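PDB 3MSE: calcium-dependent protein kinase, putative from Plasmodium falciparum, which probably phosphorylates serine and threonine residues of proteins under calcium control, its C-terminal EF-hand domain binding calcium ions. Local coordinates for the interface of chains A and B. Numbering follows the deposited sequence. Chains: chain A/B, Calcium-dependent protein kinase, putative.

The interface of chains A and B. Residues chain A 74, 77-78, 81, 98; chain B 9-10, 14.
In this C-terminal EF-hand domain of a CDPK-family kinase, the N-terminal helix 4-13 of chain B and the loop residue after it pack against chain A. They lie over two EF-hand helices, 72-82 and 92-99. The full A–B interface is two-fold symmetric; the structure alone does not show whether this dimer forms in the cell.

B:Met14 buries the most surface here, 104 Å². Its CG takes the crowded position between backbone N and carbonyl carbon (chi1 85°). Beyond CG the chain is extended and runs along helix 72-82 from A:Ala81 toward A:Asp74. At its base, the methyl CB of A:Ala81 lies 3.6 Å from B:Met14 CA. Midway, the thioether SD of B:Met14 faces helix 72-82, touching A:Ile78 CG1 at 3.7 Å and, about a right angle away, A:Arg77 CB at 3.8 Å. At the tip, the methyl CE of B:Met14 is 3.5 Å from the carboxylate OD1 of A:Asp74. The same methyl lies over one face of the A:Arg77 guanidinium, toward its rim. The A:Arg77 chain bends at chi3 (70°), setting its guanidinium beside that methyl, and crosses B:Met14 at about a right angle.

B:Met10 meets the other flank of A:Ile78. B:Met10 CB contacts the A:Ile78 methyl CD1 at 3.9 Å, and the two side chains cross nearly perpendicularly. Near the end of helix 92-99, the carbonyl O of A:Gly98 approaches B:Met10 N at 3.3 Å, without being a hydrogen bond.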
loop_
_atom_site.group_PDB
_atom_site.type_symbol
_atom_site.label_atom_id
_atom_site.label_comp_id
_atom_site.label_asym_id
_atom_site.label_seq_id
_atom_site.Cartn_x
_atom_site.Cartn_y
_atom_site.Cartn_z
ATOM N N ASP A 74 12.283 17.406 -21.995
ATOM C CA ASP A 74 11.522 16.664 -21.007
ATOM C C ASP A 74 12.432 15.833 -20.084
ATOM O O ASP A 74 12.242 15.829 -18.858
ATOM C CB ASP A 74 10.444 15.810 -21.670
ATOM C CG ASP A 74 9.285 16.659 -22.230
ATOM O OD1 ASP A 74 9.069 17.805 -21.766
ATOM O OD2 ASP A 74 8.581 16.160 -23.129
ATOM N N ARG A 77 13.904 17.961 -17.373
ATOM C CA ARG A 77 12.947 18.299 -16.317
ATOM C C ARG A 77 12.643 17.106 -15.410
ATOM O O ARG A 77 12.467 17.297 -14.211
ATOM C CB ARG A 77 11.642 18.880 -16.859
ATOM C CG ARG A 77 11.818 20.215 -17.585
ATOM C CD ARG A 77 10.508 20.637 -18.229
ATOM N NE ARG A 77 9.525 21.019 -17.226
ATOM C CZ ARG A 77 8.251 21.288 -17.491
ATOM N NH1 ARG A 77 7.794 21.221 -18.743
ATOM N NH2 ARG A 77 7.435 21.644 -16.504
ATOM N N ILE A 78 12.572 15.905 -15.994
ATOM C CA ILE A 78 12.358 14.673 -15.239
ATOM C C ILE A 78 13.555 14.435 -14.294
ATOM O O ILE A 78 13.381 14.165 -13.107
ATOM C CB ILE A 78 12.124 13.477 -16.171
ATOM C CG1 ILE A 78 10.743 13.588 -16.838
ATOM C CG2 ILE A 78 12.240 12.150 -15.418
ATOM C CD1 ILE A 78 10.583 12.655 -18.024
ATOM N N ALA A 81 13.485 16.815 -11.323
ATOM C CA ALA A 81 12.396 16.441 -10.410
ATOM C C ALA A 81 12.728 15.182 -9.578
ATOM O O ALA A 81 12.455 15.128 -8.365
ATOM C CB ALA A 81 11.101 16.233 -11.191
ATOM N N GLY A 98 8.740 8.993 -8.669
ATOM C CA GLY A 98 8.381 9.631 -9.933
ATOM C C GLY A 98 7.706 8.701 -10.920
ATOM O O GLY A 98 7.087 9.183 -11.873
ATOM N N ASN B 9 3.679 9.061 -15.955
ATOM C CA ASN B 9 3.829 9.364 -14.520
ATOM C C ASN B 9 5.015 10.311 -14.334
ATOM O O ASN B 9 4.887 11.326 -13.695
ATOM C CB ASN B 9 4.033 8.084 -13.674
ATOM C CG ASN B 9 2.779 7.212 -13.581
ATOM O OD1 ASN B 9 1.657 7.698 -13.713
ATOM N ND2 ASN B 9 2.972 5.906 -13.322
ATOM N N MET B 10 6.149 9.989 -14.939
ATOM C CA MET B 10 7.324 10.874 -14.873
ATOM C C MET B 10 7.033 12.287 -15.388
ATOM O O MET B 10 7.443 13.286 -14.779
ATOM C CB MET B 10 8.493 10.285 -15.658
ATOM C CG MET B 10 9.024 8.988 -15.131
ATOM S SD MET B 10 10.293 8.412 -16.247
ATOM C CE MET B 10 10.838 6.861 -15.541
ATOM N N MET B 14 7.330 15.699 -13.082
ATOM C CA MET B 14 8.254 16.798 -13.397
ATOM C C MET B 14 7.607 18.181 -13.291
ATOM O O MET B 14 8.305 19.167 -13.145
ATOM C CB MET B 14 8.890 16.590 -14.785
ATOM C CG MET B 14 8.044 17.126 -15.988
ATOM S SD MET B 14 8.700 16.597 -17.592
ATOM C CE MET B 14 7.465 17.333 -18.682
#